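Local coordinates for selenium-binding protein (Sulfolobus tokodaii, PDB 2ECE) that is of unknown function but, as a beta-propeller of the selenium-binding protein family, may bind selenium, at residues Trp180-Gly185 / Arg236-Ile241. Sequence-based numbering, arbitrary orientation.
Sequences WEIDRG and RKRKRI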
ATOM      1  N   TRP A 180      -1.028   0.225 -20.179  1.00 19.27           N
ATOM      2  CA  TRP A 180      -1.326   1.651 -20.151  1.00 18.80           C
ATOM      3  C   TRP A 180      -0.246   2.439 -20.892  1.00 18.73           C
ATOM      4  O   TRP A 180      -0.535   3.451 -21.532  1.00 18.36           O
ATOM      5  CB  TRP A 180      -1.393   2.150 -18.711  1.00 18.86           C
ATOM      6  CG  TRP A 180      -1.435   3.639 -18.602  1.00 20.93           C
ATOM      7  CD1 TRP A 180      -2.495   4.456 -18.877  1.00 20.56           C
ATOM      8  CD2 TRP A 180      -0.355   4.496 -18.215  1.00 21.51           C
ATOM      9  NE1 TRP A 180      -2.141   5.772 -18.679  1.00 19.74           N
ATOM     10  CE2 TRP A 180      -0.835   5.824 -18.271  1.00 21.01           C
ATOM     11  CE3 TRP A 180       0.973   4.269 -17.820  1.00 22.58           C
ATOM     12  CZ2 TRP A 180      -0.030   6.927 -17.952  1.00 22.10           C
ATOM     13  CZ3 TRP A 180       1.772   5.368 -17.503  1.00 20.59           C
ATOM     14  CH2 TRP A 180       1.265   6.678 -17.568  1.00 22.67           C
ATOM     15  N   GLU A 181       0.993   1.963 -20.804  1.00 20.03           N
ATOM     16  CA  GLU A 181       2.129   2.639 -21.426  1.00 20.62           C
ATOM     17  C   GLU A 181       2.132   2.657 -22.948  1.00 21.24           C
ATOM     18  O   GLU A 181       1.941   1.624 -23.593  1.00 19.85           O
ATOM     19  CB  GLU A 181       3.454   2.013 -20.969  1.00 21.25           C
ATOM     20  CG  GLU A 181       3.701   1.981 -19.463  1.00 20.77           C
ATOM     21  CD  GLU A 181       2.980   0.833 -18.783  1.00 23.72           C
ATOM     22  OE1 GLU A 181       2.403  -0.016 -19.499  1.00 24.54           O
ATOM     23  OE2 GLU A 181       2.994   0.775 -17.537  1.00 22.10           O
ATOM     24  N   ILE A 182       2.366   3.839 -23.509  1.00 21.59           N
ATOM     25  CA  ILE A 182       2.466   4.000 -24.954  1.00 23.14           C
ATOM     26  C   ILE A 182       3.956   4.201 -25.253  1.00 24.05           C
ATOM     27  O   ILE A 182       4.485   3.659 -26.224  1.00 25.06           O
ATOM     28  CB  ILE A 182       1.648   5.222 -25.456  1.00 23.72           C
ATOM     29  CG1 ILE A 182       0.153   4.878 -25.471  1.00 21.54           C
ATOM     30  CG2 ILE A 182       2.085   5.612 -26.871  1.00 24.59           C
ATOM     31  CD1 ILE A 182      -0.201   3.755 -26.446  1.00 21.19           C
ATOM     32  N   ASP A 183       4.627   4.961 -24.389  1.00 23.93           N
ATOM     33  CA  ASP A 183       6.060   5.241 -24.525  1.00 24.32           C
ATOM     34  C   ASP A 183       6.677   5.245 -23.128  1.00 22.19           C
ATOM     35  O   ASP A 183       6.609   6.249 -22.423  1.00 21.46           O
ATOM     36  CB  ASP A 183       6.276   6.611 -25.182  1.00 23.00           C
ATOM     37  CG  ASP A 183       7.749   6.946 -25.366  1.00 24.62           C
ATOM     38  OD1 ASP A 183       8.607   6.255 -24.774  1.00 24.35           O
ATOM     39  OD2 ASP A 183       8.052   7.911 -26.098  1.00 26.46           O
ATOM     40  N   ARG A 184       7.300   4.133 -22.745  1.00 22.46           N
ATOM     41  CA  ARG A 184       7.881   4.000 -21.406  1.00 23.08           C
ATOM     42  C   ARG A 184       9.319   4.480 -21.242  1.00 23.45           C
ATOM     43  O   ARG A 184       9.879   4.365 -20.155  1.00 20.87           O
ATOM     44  CB  ARG A 184       7.804   2.539 -20.949  1.00 24.75           C
ATOM     45  CG  ARG A 184       8.757   1.585 -21.670  1.00 26.61           C
ATOM     46  CD  ARG A 184       8.210   0.165 -21.617  1.00 29.72           C
ATOM     47  NE  ARG A 184       7.664  -0.105 -20.301  1.00 31.94           N
ATOM     48  CZ  ARG A 184       6.635  -0.905 -20.052  1.00 31.18           C
ATOM     49  NH1 ARG A 184       6.011  -1.547 -21.035  1.00 28.60           N
ATOM     50  NH2 ARG A 184       6.212  -1.032 -18.806  1.00 30.82           N
ATOM     51  N   GLY A 185       9.917   5.007 -22.305  1.00 22.93           N
ATOM     52  CA  GLY A 185      11.294   5.456 -22.192  1.00 24.65           C
ATOM     53  C   GLY A 185      12.128   4.297 -21.674  1.00 23.81           C
ATOM     54  O   GLY A 185      11.991   3.180 -22.167  1.00 23.04           O
ATOM     55  N   ARG A 236      -2.137  11.736 -19.734  1.00 30.58           N
ATOM     56  CA  ARG A 236      -2.924  11.733 -20.951  1.00 33.13           C
ATOM     57  C   ARG A 236      -2.260  11.059 -22.146  1.00 31.80           C
ATOM     58  O   ARG A 236      -2.869  10.216 -22.800  1.00 31.63           O
ATOM     59  CB  ARG A 236      -3.273  13.156 -21.322  1.00 36.46           C
ATOM     60  CG  ARG A 236      -4.057  13.239 -22.573  1.00 42.76           C
ATOM     61  CD  ARG A 236      -4.103  14.647 -23.022  1.00 48.07           C
ATOM     62  NE  ARG A 236      -5.175  14.808 -23.971  1.00 54.27           N
ATOM     63  CZ  ARG A 236      -5.087  15.586 -25.031  1.00 57.28           C
ATOM     64  NH1 ARG A 236      -3.972  16.277 -25.255  1.00 58.20           N
ATOM     65  NH2 ARG A 236      -6.087  15.614 -25.899  1.00 59.12           N
ATOM     66  N   LYS A 237      -1.023  11.442 -22.437  1.00 30.62           N
ATOM     67  CA  LYS A 237      -0.305  10.867 -23.565  1.00 29.33           C
ATOM     68  C   LYS A 237       0.296   9.504 -23.240  1.00 27.32           C
ATOM     69  O   LYS A 237       0.852   8.848 -24.121  1.00 25.55           O
ATOM     70  CB  LYS A 237       0.794  11.819 -24.045  1.00 32.33           C
ATOM     71  CG  LYS A 237       0.289  13.113 -24.696  1.00 36.40           C
ATOM     72  CD  LYS A 237      -0.511  12.843 -25.967  1.00 38.66           C
ATOM     73  CE  LYS A 237      -0.564  14.069 -26.875  1.00 40.87           C
ATOM     74  NZ  LYS A 237       0.716  14.274 -27.618  1.00 43.82           N
ATOM     75  N   ARG A 238       0.192   9.085 -21.977  1.00 24.08           N
ATOM     76  CA  ARG A 238       0.698   7.779 -21.554  1.00 21.29           C
ATOM     77  C   ARG A 238       2.171   7.628 -21.919  1.00 22.28           C
ATOM     78  O   ARG A 238       2.607   6.584 -22.405  1.00 21.64           O
ATOM     79  CB  ARG A 238      -0.152   6.686 -22.217  1.00 22.01           C
ATOM     80  CG  ARG A 238      -1.643   6.833 -21.867  1.00 20.66           C
ATOM     81  CD  ARG A 238      -2.563   6.166 -22.875  1.00 20.20           C
ATOM     82  NE  ARG A 238      -2.434   4.712 -22.920  1.00 19.22           N
ATOM     83  CZ  ARG A 238      -3.068   3.946 -23.804  1.00 21.05           C
ATOM     84  NH1 ARG A 238      -3.869   4.504 -24.704  1.00 17.41           N
ATOM     85  NH2 ARG A 238      -2.903   2.628 -23.795  1.00 20.04           N
ATOM     86  N   LYS A 239       2.936   8.678 -21.633  1.00 22.40           N
ATOM     87  CA  LYS A 239       4.352   8.731 -21.959  1.00 25.06           C
ATOM     88  C   LYS A 239       5.213   9.116 -20.748  1.00 23.46           C
ATOM     89  O   LYS A 239       4.852   9.999 -19.973  1.00 22.43           O
ATOM     90  CB  LYS A 239       4.523   9.731 -23.115  1.00 27.84           C
ATOM     91  CG  LYS A 239       5.938  10.140 -23.477  1.00 33.20           C
ATOM     92  CD  LYS A 239       5.972  10.785 -24.871  1.00 36.90           C
ATOM     93  CE  LYS A 239       4.992  11.959 -25.017  1.00 40.18           C
ATOM     94  NZ  LYS A 239       3.770  11.637 -25.830  1.00 41.65           N
ATOM     95  N   ARG A 240       6.341   8.433 -20.582  1.00 23.49           N
ATOM     96  CA  ARG A 240       7.252   8.712 -19.476  1.00 25.27           C
ATOM     97  C   ARG A 240       8.026   9.979 -19.854  1.00 26.73           C
ATOM     98  O   ARG A 240       8.725  10.001 -20.864  1.00 26.02           O
ATOM     99  CB  ARG A 240       8.209   7.526 -19.288  1.00 23.33           C
ATOM    100  CG  ARG A 240       8.753   7.337 -17.858  1.00 24.70           C
ATOM    101  CD  ARG A 240       9.774   8.403 -17.494  1.00 21.81           C
ATOM    102  NE  ARG A 240      10.895   8.397 -18.432  1.00 23.18           N
ATOM    103  CZ  ARG A 240      11.944   7.580 -18.359  1.00 23.99           C
ATOM    104  NH1 ARG A 240      12.035   6.689 -17.382  1.00 23.18           N
ATOM    105  NH2 ARG A 240      12.905   7.649 -19.278  1.00 21.92           N
ATOM    106  N   ILE A 241       7.905  11.036 -19.059  1.00 28.19           N
ATOM    107  CA  ILE A 241       8.591  12.280 -19.400  1.00 30.11           C
ATOM    108  C   ILE A 241       9.881  12.563 -18.641  1.00 30.17           C
ATOM    109  O   ILE A 241      10.744  13.280 -19.142  1.00 30.58           O
ATOM    110  CB  ILE A 241       7.665  13.500 -19.231  1.00 31.51           C
ATOM    111  CG1 ILE A 241       7.124  13.544 -17.804  1.00 33.84           C
ATOM    112  CG2 ILE A 241       6.527  13.436 -20.248  1.00 31.59           C
ATOM    113  CD1 ILE A 241       6.650  14.922 -17.372  1.00 36.42           C
TER
HETATM  114  O   HOH W   1       9.497   8.473 -23.003  1.00 31.44           O
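Arg238 lies between the indole of Trp180 and the side chain of Ile182, joining the turn into strand 239-245 to the loop after strand 176-179. Its CA and CB lie over one ring face, CA in an off-centre CH-pi contact with the six-membered ring; CG, anti to the carbonyl carbon, lies on the same side toward the rim, 3.4 Å from Trp180 NE1. Trp180 (CG anti to its backbone N, chi1 169°) also meets the rings of Trp233 and Tyr151. A bend at chi3 (66°) turns the Arg238 guanidinium back to Trp180 O: NE gives a nearly straight bond of 2.7 Å, in the plane of both groups, and NH2 adds a weak one while also bonding Lys179 O. Ile182 CG1 rests over one guanidinium face, 3.6 Å from Arg238 NE. Arg238 O is held too, by Ile182 N at 3.0 Å and Asp183 N at 3.3 Å. Arg238 and Lys239 form a G1 bulge opposite Asp234, and past it Arg240 N points almost along the C=O axis of Asp183, 2.9 Å from its O. Asp183 and Lys239 cross obliquely, OD2 3.8 Å from CD, but the ammonium bends away: carboxylate on methylene, not a salt bridge. OD1 accepts from Gly185 N in an Asx turn, and a water bonds Arg240 O and, weakly, OD1. The Arg240 guanidinium has Arg184 O over its centre; NH1 hydrogen-bonds His231 ND1 and NH2 forms a salt bridge with Asp186. An alanine at Arg238 would lose CG, the NE and NH2 bonds and the face against Ile182, keeping CA and CB on the indole, and would probably loosen the loop. At this blade-to-blade seam, a cation holding carbonyls at a strand's end, methylenes against an indole, thus supplements the single beta bridge, Asp183 with Lys239.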